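Local coordinates for protein methylaspartate ammonia-lyase (Citrobacter amalonaticus, PDB 1KKO) that catalyses the reversible, magnesium-dependent anti elimination of ammonia from L-threo-3-methylaspartate to give mesaconate, as a homodimer of the enolase superfamily, at residues A[146-150]-A[151-155]; A[363-366]-A[367-371]; A[397-400]-A[401-404]. All coordinates share one frame; numbering follows the deposited sequence.

Interaction 1: residues A[146-150]-A[151-155]; sequences SGRLK and TEVVC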
ATOM      1  N   SER A 146      15.398  23.202   4.713  1.00 16.20           N
ATOM      2  CA  SER A 146      15.553  24.325   3.787  1.00 17.28           C
ATOM      3  C   SER A 146      14.318  24.745   3.007  1.00 18.10           C
ATOM      4  O   SER A 146      14.428  25.542   2.064  1.00 20.04           O
ATOM      5  CB  SER A 146      16.647  23.967   2.793  1.00 17.26           C
ATOM      6  OG  SER A 146      16.289  22.811   2.046  1.00 17.23           O
ATOM      7  N   GLY A 147      13.148  24.247   3.381  1.00 18.65           N
ATOM      8  CA  GLY A 147      11.933  24.612   2.681  1.00 18.74           C
ATOM      9  C   GLY A 147      11.882  24.143   1.239  1.00 18.52           C
ATOM     10  O   GLY A 147      11.219  24.761   0.399  1.00 20.46           O
ATOM     11  N   ARG A 148      12.587  23.056   0.946  1.00 16.56           N
ATOM     12  CA  ARG A 148      12.571  22.495  -0.392  1.00 15.17           C
ATOM     13  C   ARG A 148      11.917  21.133  -0.390  1.00 14.70           C
ATOM     14  O   ARG A 148      11.851  20.487   0.636  1.00 14.99           O
ATOM     15  CB  ARG A 148      13.994  22.323  -0.919  1.00 14.80           C
ATOM     16  CG  ARG A 148      14.681  23.624  -1.306  1.00 14.48           C
ATOM     17  CD  ARG A 148      16.098  23.418  -1.812  1.00 15.14           C
ATOM     18  NE  ARG A 148      16.986  23.002  -0.740  1.00 14.34           N
ATOM     19  CZ  ARG A 148      18.251  22.624  -0.899  1.00 14.60           C
ATOM     20  NH1 ARG A 148      18.783  22.605  -2.112  1.00 16.47           N
ATOM     21  NH2 ARG A 148      18.991  22.286   0.136  1.00 15.20           N
ATOM     22  N   LEU A 149      11.443  20.717  -1.551  1.00 13.25           N
ATOM     23  CA  LEU A 149      10.991  19.347  -1.715  1.00 12.93           C
ATOM     24  C   LEU A 149      12.219  18.478  -1.942  1.00 12.35           C
ATOM     25  O   LEU A 149      13.251  18.957  -2.406  1.00 12.63           O
ATOM     26  CB  LEU A 149      10.085  19.225  -2.926  1.00 13.61           C
ATOM     27  CG  LEU A 149       8.937  20.227  -2.978  1.00 15.50           C
ATOM     28  CD1 LEU A 149       8.042  19.933  -4.154  1.00 16.06           C
ATOM     29  CD2 LEU A 149       8.149  20.228  -1.682  1.00 17.25           C
ATOM     30  N   LYS A 150      12.117  17.191  -1.650  1.00 11.57           N
ATOM     31  CA  LYS A 150      13.235  16.294  -1.900  1.00 11.27           C
ATOM     32  C   LYS A 150      13.688  16.374  -3.362  1.00 11.76           C
ATOM     33  O   LYS A 150      14.884  16.391  -3.635  1.00 11.71           O
ATOM     34  CB  LYS A 150      12.868  14.869  -1.518  1.00 11.12           C
ATOM     35  CG  LYS A 150      12.823  14.648  -0.001  1.00 11.34           C
ATOM     36  CD  LYS A 150      12.487  13.196   0.357  1.00 11.61           C
ATOM     37  CE  LYS A 150      11.031  12.831   0.095  1.00 12.18           C
ATOM     38  NZ  LYS A 150      10.092  13.632   0.919  1.00 12.61           N
ATOM     39  N   THR A 151      12.745  16.462  -4.292  1.00 11.79           N
ATOM     40  CA  THR A 151      13.096  16.563  -5.705  1.00 12.93           C
ATOM     41  C   THR A 151      13.993  17.768  -5.951  1.00 12.76           C
ATOM     42  O   THR A 151      14.935  17.704  -6.746  1.00 13.21           O
ATOM     43  CB  THR A 151      11.839  16.704  -6.583  1.00 13.99           C
ATOM     44  OG1 THR A 151      11.078  17.855  -6.218  1.00 21.17           O
ATOM     45  CG2 THR A 151      10.907  15.627  -6.379  1.00 12.56           C
ATOM     46  N   GLU A 152      13.666  18.884  -5.309  1.00 13.07           N
ATOM     47  CA  GLU A 152      14.418  20.130  -5.502  1.00 13.03           C
ATOM     48  C   GLU A 152      15.825  20.013  -4.964  1.00 13.07           C
ATOM     49  O   GLU A 152      16.767  20.575  -5.534  1.00 13.78           O
ATOM     50  CB  GLU A 152      13.686  21.294  -4.835  1.00 13.52           C
ATOM     51  CG  GLU A 152      12.387  21.646  -5.532  1.00 15.05           C
ATOM     52  CD  GLU A 152      11.653  22.769  -4.843  1.00 16.87           C
ATOM     53  OE1 GLU A 152      11.472  22.696  -3.618  1.00 16.45           O
ATOM     54  OE2 GLU A 152      11.277  23.742  -5.525  1.00 20.96           O
ATOM     55  N   VAL A 153      16.003  19.310  -3.865  1.00 13.07           N
ATOM     56  CA  VAL A 153      17.331  19.135  -3.318  1.00 12.86           C
ATOM     57  C   VAL A 153      18.189  18.394  -4.331  1.00 13.12           C
ATOM     58  O   VAL A 153      19.353  18.757  -4.550  1.00 13.68           O
ATOM     59  CB  VAL A 153      17.306  18.353  -1.988  1.00 12.59           C
ATOM     60  CG1 VAL A 153      18.716  18.037  -1.524  1.00 12.61           C
ATOM     61  CG2 VAL A 153      16.563  19.131  -0.911  1.00 12.91           C
ATOM     62  N   VAL A 154      17.627  17.361  -4.954  1.00 13.08           N
ATOM     63  CA  VAL A 154      18.365  16.590  -5.942  1.00 13.45           C
ATOM     64  C   VAL A 154      18.698  17.487  -7.127  1.00 14.02           C
ATOM     65  O   VAL A 154      19.838  17.535  -7.584  1.00 14.10           O
ATOM     66  CB  VAL A 154      17.592  15.347  -6.403  1.00 12.69           C
ATOM     67  CG1 VAL A 154      18.365  14.610  -7.492  1.00 12.68           C
ATOM     68  CG2 VAL A 154      17.341  14.413  -5.233  1.00 13.48           C
ATOM     69  N   CYS A 155      17.720  18.218  -7.629  1.00 13.91           N
ATOM     70  CA  CYS A 155      18.006  19.094  -8.771  1.00 14.96           C
ATOM     71  C   CYS A 155      19.067  20.139  -8.436  1.00 14.85           C
ATOM     72  O   CYS A 155      19.898  20.483  -9.286  1.00 15.50           O
ATOM     73  CB  CYS A 155      16.755  19.783  -9.248  1.00 15.59           C
ATOM     74  SG  CYS A 155      15.583  18.656 -10.011  1.00 19.15           S
TER
HETATM   75  O   HOH W   1      10.057  24.525  -2.562  1.00 34.29           O
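Val153 CG2 sits over the centre of one face of the Arg148 guanidinium, 3.9 Å from CZ, while Ser146 OG lies at the edge of the same group, almost in its plane. Arg148 NE donates to that OG over 2.9 Å, and a weaker bond from NH2 reaches the same oxygen. A bend at chi3 (-70°) turns the otherwise extended arginine back toward the serine; its NH1 forms a salt bridge with Asp156, farther along helix 150-157. Arginine suits the place because its flat group can be covered by a methyl while its rim is held by polar partners.

The carboxylate of Glu152 turns back over the start of the helix. Its OE1 takes the N-H of Leu149, the N-cap residue, on the anti lone pair, at 2.9 Å and nearly straight (172°), and Leu149 CG packs against the oxygen at 3.6 Å. Gly147, with positive phi, is where the chain leaves the preceding helix. Val153 N donates to Leu149 O and opens the helical bonding. Thr151 OG1 is buried without a polar partner.

The tight turn thus joins helix 128-146 to helix 150-157, whose Cys155 forms a disulfide with Cys162. Val153 packs on Leu139 and Thr142 of the former, Thr151 and Val154 face helix 365-378, and Leu149 and Glu152 lean on Leu408 and Leu409 of helix 392-410.

Interaction 2: residues A[363-366]-A[367-371]; sequences ETEI and SARTC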
ATOM      1  N   GLU A 363       9.582  -3.320  -0.347  1.00  9.46           N
ATOM      2  CA  GLU A 363      10.020  -2.106   0.315  1.00  9.38           C
ATOM      3  C   GLU A 363       8.809  -1.423   0.960  1.00  9.01           C
ATOM      4  O   GLU A 363       7.884  -2.120   1.370  1.00  9.60           O
ATOM      5  CB  GLU A 363      10.915  -1.233  -0.571  1.00  9.61           C
ATOM      6  CG  GLU A 363      10.351  -0.741  -1.882  1.00 10.32           C
ATOM      7  CD  GLU A 363      11.431  -0.002  -2.661  1.00 10.42           C
ATOM      8  OE1 GLU A 363      11.869  -0.488  -3.731  1.00 10.85           O
ATOM      9  OE2 GLU A 363      11.846   1.069  -2.190  1.00 10.88           O
ATOM     10  N   THR A 364       8.826  -0.100   1.119  1.00  9.02           N
ATOM     11  CA  THR A 364       7.806   0.561   1.936  1.00  9.47           C
ATOM     12  C   THR A 364       7.181   1.757   1.256  1.00  8.87           C
ATOM     13  O   THR A 364       7.593   2.189   0.196  1.00  9.09           O
ATOM     14  CB  THR A 364       8.370   1.048   3.280  1.00  9.70           C
ATOM     15  OG1 THR A 364       9.200   2.205   3.061  1.00  9.70           O
ATOM     16  CG2 THR A 364       9.236   0.006   3.948  1.00 10.48           C
ATOM     17  N   GLU A 365       6.167   2.307   1.908  1.00  9.47           N
ATOM     18  CA  GLU A 365       5.510   3.497   1.409  1.00  9.64           C
ATOM     19  C   GLU A 365       6.468   4.681   1.415  1.00  9.33           C
ATOM     20  O   GLU A 365       6.441   5.508   0.509  1.00 10.15           O
ATOM     21  CB  GLU A 365       4.209   3.776   2.175  1.00 10.31           C
ATOM     22  CG  GLU A 365       4.267   4.666   3.415  1.00 11.13           C
ATOM     23  CD  GLU A 365       4.925   4.069   4.647  1.00 11.33           C
ATOM     24  OE1 GLU A 365       5.657   3.064   4.555  1.00 11.81           O
ATOM     25  OE2 GLU A 365       4.716   4.655   5.732  1.00 11.82           O
ATOM     26  N   ILE A 366       7.324   4.759   2.427  1.00  9.49           N
ATOM     27  CA  ILE A 366       8.279   5.857   2.519  1.00  9.58           C
ATOM     28  C   ILE A 366       9.378   5.711   1.486  1.00  9.01           C
ATOM     29  O   ILE A 366       9.760   6.685   0.850  1.00  9.72           O
ATOM     30  CB  ILE A 366       8.884   5.945   3.933  1.00  9.77           C
ATOM     31  CG1 ILE A 366       7.812   6.393   4.923  1.00 10.96           C
ATOM     32  CG2 ILE A 366      10.091   6.876   3.943  1.00 10.39           C
ATOM     33  CD1 ILE A 366       8.252   6.456   6.347  1.00 11.44           C
ATOM     34  N   SER A 367       9.907   4.512   1.301  1.00  9.22           N
ATOM     35  CA  SER A 367      10.984   4.349   0.328  1.00  9.27           C
ATOM     36  C   SER A 367      10.447   4.620  -1.068  1.00  8.95           C
ATOM     37  O   SER A 367      11.099   5.286  -1.874  1.00  9.28           O
ATOM     38  CB  SER A 367      11.660   2.986   0.457  1.00  9.60           C
ATOM     39  OG  SER A 367      10.805   1.912   0.092  1.00  9.99           O
ATOM     40  N   ALA A 368       9.246   4.136  -1.368  1.00  9.30           N
ATOM     41  CA  ALA A 368       8.648   4.379  -2.671  1.00  9.54           C
ATOM     42  C   ALA A 368       8.388   5.865  -2.888  1.00  9.68           C
ATOM     43  O   ALA A 368       8.679   6.396  -3.961  1.00 10.16           O
ATOM     44  CB  ALA A 368       7.356   3.604  -2.833  1.00  9.78           C
ATOM     45  N   ARG A 369       7.840   6.540  -1.886  1.00 10.30           N
ATOM     46  CA  ARG A 369       7.545   7.954  -2.004  1.00 10.70           C
ATOM     47  C   ARG A 369       8.839   8.731  -2.258  1.00 10.42           C
ATOM     48  O   ARG A 369       8.877   9.664  -3.064  1.00 11.42           O
ATOM     49  CB  ARG A 369       6.845   8.429  -0.732  1.00 11.58           C
ATOM     50  CG  ARG A 369       6.321   9.820  -0.789  1.00 12.91           C
ATOM     51  CD  ARG A 369       5.519  10.169   0.420  1.00 11.78           C
ATOM     52  NE  ARG A 369       6.329  10.238   1.630  1.00 11.51           N
ATOM     53  CZ  ARG A 369       6.087   9.586   2.758  1.00 11.79           C
ATOM     54  NH1 ARG A 369       5.072   8.734   2.867  1.00 12.07           N
ATOM     55  NH2 ARG A 369       6.891   9.774   3.780  1.00 12.78           N
ATOM     56  N   THR A 370       9.890   8.376  -1.536  1.00 10.27           N
ATOM     57  CA  THR A 370      11.170   9.041  -1.713  1.00 10.52           C
ATOM     58  C   THR A 370      11.711   8.814  -3.117  1.00 10.37           C
ATOM     59  O   THR A 370      12.257   9.724  -3.744  1.00 11.29           O
ATOM     60  CB  THR A 370      12.163   8.562  -0.668  1.00 10.69           C
ATOM     61  OG1 THR A 370      11.640   8.816   0.644  1.00 11.66           O
ATOM     62  CG2 THR A 370      13.475   9.335  -0.743  1.00 11.35           C
ATOM     63  N   CYS A 371      11.574   7.591  -3.615  1.00 10.29           N
ATOM     64  CA  CYS A 371      11.991   7.278  -4.972  1.00 10.53           C
ATOM     65  C   CYS A 371      11.277   8.130  -6.019  1.00 10.04           C
ATOM     66  O   CYS A 371      11.856   8.426  -7.071  1.00 10.80           O
ATOM     67  CB  CYS A 371      11.790   5.798  -5.284  1.00 10.53           C
ATOM     68  SG  CYS A 371      13.049   4.713  -4.531  1.00 11.95           S
TER
HETATM   69  O   HOH W   2       4.426   7.460   5.349  1.00 11.74           O
HETATM   70  O   HOH W   3       3.875   7.003   0.825  1.00 13.78           O
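Ser367 OG works in both directions at the start of helix 365-378: it donates to Glu363 OE2 over 2.6 Å and accepts from Thr364 N at 3.0 Å. With Ser367 N donating to Thr364 OG1 at 3.0 Å and 170°, Thr364 and Ser367 form a capping box; Thr364 OG1 also bonds Asp68 OD2. Small hydroxyl residues suit a buried cap. Glu363 OE2 receives the serine on its anti lone pair and also bonds Tyr132.

One turn on, Ile366 O accepts from Thr370 N and, at 2.8 Å, from Thr370 OG1, the two donors lying on opposite faces of the carbonyl plane. Ile366 CA lies over one face of the Arg369 guanidinium, toward the rim. One water joins Arg369 NH1 to Glu365 OE2 and another joins it to Glu365 O. The Glu365 carboxylate, turned 86° from the guanidinium, pairs directly with Arg404 of the second subunit.

The helix belongs to the beta-alpha-beta unit 354-357, 365-378, 382-384 of the barrel. Glu363 OE1 meets Lys386 and the N-H of Thr360, linking the helix start to this substrate-binding residue, consistent with a role in placing that loop; Lys386 would be expected to stabilise the buried carboxylate as an anion.

Interaction 3: residues A[397-400]-A[401-404]; sequences IVFN and EMNR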
ATOM      1  N   ILE A 397       0.361   5.068  -3.908  1.00  9.79           N
ATOM      2  CA  ILE A 397       1.558   5.676  -3.331  1.00 10.11           C
ATOM      3  C   ILE A 397       2.403   6.425  -4.372  1.00 10.30           C
ATOM      4  O   ILE A 397       2.767   7.579  -4.173  1.00 10.64           O
ATOM      5  CB  ILE A 397       2.385   4.576  -2.617  1.00  9.87           C
ATOM      6  CG1 ILE A 397       1.678   4.140  -1.321  1.00 10.24           C
ATOM      7  CG2 ILE A 397       3.824   5.036  -2.348  1.00 10.64           C
ATOM      8  CD1 ILE A 397       2.076   2.787  -0.846  1.00 10.92           C
ATOM      9  N   VAL A 398       2.719   5.766  -5.475  1.00 10.01           N
ATOM     10  CA  VAL A 398       3.644   6.336  -6.461  1.00  9.87           C
ATOM     11  C   VAL A 398       2.981   7.400  -7.340  1.00 10.13           C
ATOM     12  O   VAL A 398       3.484   8.523  -7.454  1.00 10.76           O
ATOM     13  CB  VAL A 398       4.269   5.226  -7.301  1.00 10.15           C
ATOM     14  CG1 VAL A 398       5.088   5.808  -8.419  1.00 10.44           C
ATOM     15  CG2 VAL A 398       5.148   4.359  -6.429  1.00 10.68           C
ATOM     16  N   PHE A 399       1.861   7.065  -7.963  1.00 10.17           N
ATOM     17  CA  PHE A 399       1.182   8.006  -8.845  1.00 10.90           C
ATOM     18  C   PHE A 399       0.768   9.256  -8.097  1.00 10.35           C
ATOM     19  O   PHE A 399       0.986  10.366  -8.586  1.00 10.80           O
ATOM     20  CB  PHE A 399      -0.033   7.314  -9.439  1.00 11.56           C
ATOM     21  CG  PHE A 399      -0.766   8.072 -10.516  1.00 13.71           C
ATOM     22  CD1 PHE A 399      -0.274   8.127 -11.807  1.00 15.83           C
ATOM     23  CD2 PHE A 399      -2.000   8.636 -10.262  1.00 16.19           C
ATOM     24  CE1 PHE A 399      -0.973   8.766 -12.804  1.00 17.13           C
ATOM     25  CE2 PHE A 399      -2.706   9.278 -11.277  1.00 17.57           C
ATOM     26  CZ  PHE A 399      -2.175   9.347 -12.535  1.00 17.99           C
ATOM     27  N   ASN A 400       0.160   9.109  -6.923  1.00 10.42           N
ATOM     28  CA  ASN A 400      -0.348  10.297  -6.250  1.00 10.37           C
ATOM     29  C   ASN A 400       0.776  11.175  -5.726  1.00 10.53           C
ATOM     30  O   ASN A 400       0.661  12.387  -5.750  1.00 10.61           O
ATOM     31  CB  ASN A 400      -1.332   9.949  -5.144  1.00 10.46           C
ATOM     32  CG  ASN A 400      -2.548   9.190  -5.640  1.00 10.19           C
ATOM     33  OD1 ASN A 400      -2.728   8.931  -6.836  1.00 12.21           O
ATOM     34  ND2 ASN A 400      -3.420   8.855  -4.697  1.00 10.90           N
ATOM     35  N   GLU A 401       1.846  10.595  -5.189  1.00 10.21           N
ATOM     36  CA  GLU A 401       2.964  11.423  -4.754  1.00 10.32           C
ATOM     37  C   GLU A 401       3.550  12.159  -5.957  1.00 10.63           C
ATOM     38  O   GLU A 401       3.904  13.342  -5.873  1.00 10.90           O
ATOM     39  CB  GLU A 401       4.066  10.607  -4.086  1.00 10.40           C
ATOM     40  CG  GLU A 401       5.258  11.440  -3.637  1.00 10.45           C
ATOM     41  CD  GLU A 401       4.971  12.335  -2.432  1.00 10.33           C
ATOM     42  OE1 GLU A 401       3.866  12.252  -1.854  1.00 11.30           O
ATOM     43  OE2 GLU A 401       5.870  13.090  -2.005  1.00 11.56           O
HETATM   44  N   MSE A 402       3.640  11.470  -7.090  1.00 10.93           N
HETATM   45  CA  MSE A 402       4.182  12.079  -8.295  1.00 11.28           C
HETATM   46  C   MSE A 402       3.355  13.284  -8.697  1.00 11.45           C
HETATM   47  O   MSE A 402       3.892  14.376  -8.945  1.00 11.93           O
HETATM   48  CB  MSE A 402       4.194  11.043  -9.408  1.00 11.54           C
HETATM   49  CG  MSE A 402       4.875  11.493 -10.673  1.00 13.05           C
HETATM   50 SE   MSE A 402       4.840  10.113 -12.042  1.00 19.80          SE
HETATM   51  CE  MSE A 402       2.929  10.234 -12.541  1.00 19.75           C
ATOM     52  N   ASN A 403       2.047  13.102  -8.764  1.00 11.60           N
ATOM     53  CA  ASN A 403       1.189  14.210  -9.179  1.00 12.66           C
ATOM     54  C   ASN A 403       1.068  15.327  -8.151  1.00 12.00           C
ATOM     55  O   ASN A 403       0.989  16.498  -8.519  1.00 12.36           O
ATOM     56  CB  ASN A 403      -0.148  13.690  -9.665  1.00 13.37           C
ATOM     57  CG  ASN A 403      -0.001  12.848 -10.918  1.00 16.05           C
ATOM     58  OD1 ASN A 403       0.770  13.193 -11.808  1.00 18.57           O
ATOM     59  ND2 ASN A 403      -0.721  11.731 -10.982  1.00 17.62           N
ATOM     60  N   ARG A 404       1.102  14.984  -6.872  1.00 11.37           N
ATOM     61  CA  ARG A 404       1.120  16.001  -5.839  1.00 11.14           C
ATOM     62  C   ARG A 404       2.374  16.853  -5.977  1.00 11.42           C
ATOM     63  O   ARG A 404       2.332  18.071  -5.842  1.00 12.02           O
ATOM     64  CB  ARG A 404       1.123  15.382  -4.436  1.00 11.07           C
ATOM     65  CG  ARG A 404      -0.228  14.965  -3.893  1.00 11.19           C
ATOM     66  CD  ARG A 404      -0.169  14.650  -2.420  1.00 11.10           C
ATOM     67  NE  ARG A 404       0.666  13.478  -2.111  1.00 11.24           N
ATOM     68  CZ  ARG A 404       0.222  12.220  -2.109  1.00 11.30           C
ATOM     69  NH1 ARG A 404      -1.035  11.954  -2.422  1.00 11.46           N
ATOM     70  NH2 ARG A 404       1.032  11.229  -1.790  1.00 11.35           N
TER
HETATM   71  O   HOH W   4      -2.515   9.597  -1.970  1.00 11.30           O
HETATM   72  O   HOH W   5      -2.413  11.385  -8.629  1.00 18.91           O
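Arg404 N donates to Asn400 O at 2.9 Å, and the guanidinium of the same arginine folds back so that one face merely covers this oxygen, which lies over its centre, 3.7 Å from CZ. The bend at chi3 (-65°) brings the group back along its own helix, where NH1 also rests against Asn400 CB at 3.4 Å. Close to the guanidinium plane, NH2 bonds Glu401 OE1 on its anti lone pair at 3.0 Å, forming a salt bridge, with a weak bond from NE to the same oxygen. A water at the guanidinium edge joins NH1 to Asn400 ND2, which also donates to Tyr12 O of the second subunit. The long, flat arginine can thus cover a peptide and still spend its N-H groups around its rim: NH1 reaches Ser54 and NH2 reaches Glu365, both of the second subunit.

The second side-chain meeting is an amide over a ring. Asn403 ND2 stands above the centre of the Phe399 ring, 3.2 Å from both CE2 and CZ, with the amide plane perpendicular to the ring. Phe399 CG, anti to the backbone N (chi1 -172°), directs the ring outward from the helix, and the Asn403 amide folds back over it. A water accepts from Asn403 ND2 and can donate to Asn400 OD1, one of several competing acceptors. Phenylalanine offers a face to the N-H side of the amide and a flank to the flexible chain of Met402, present as selenomethionine, whose CE is 3.9 Å from Phe399 CD1.

Round helix 392-410, Ile397, Val398 and Glu401 pack on helix 365-378, where Glu401 OE2 also bonds His373. Val398, Phe399 and Met402 touch Leu169 of strand 169-170, and the second subunit lies against Asn400, Phe399 and Arg404, its Tyr12 meeting the Phe399 ring.

How the interactions relate
From the N terminus the three contacts follow in series, without nesting or crossing, and each closes only a local turn. Interaction 1 joins helices 128-146 and 150-157 in the N-terminal part of the chain; interactions 2 and 3 belong to the C-terminal TIM barrel, at the start of helix 365-378 and within helix 392-410. Interactions 2 and 3 pack directly: Arg369 CG meets Glu401 CD at 3.3 Å and Ala368 CB meets Ile397 CG2 at 3.8 Å. Interaction 1 touches interaction 2 through Lys150 CE and Thr370 OG1, 4.1 Å apart, but does not touch interaction 3. Interactions 2 and 3 both reach the second subunit: Glu365 of each subunit pairs with Arg404 of the other.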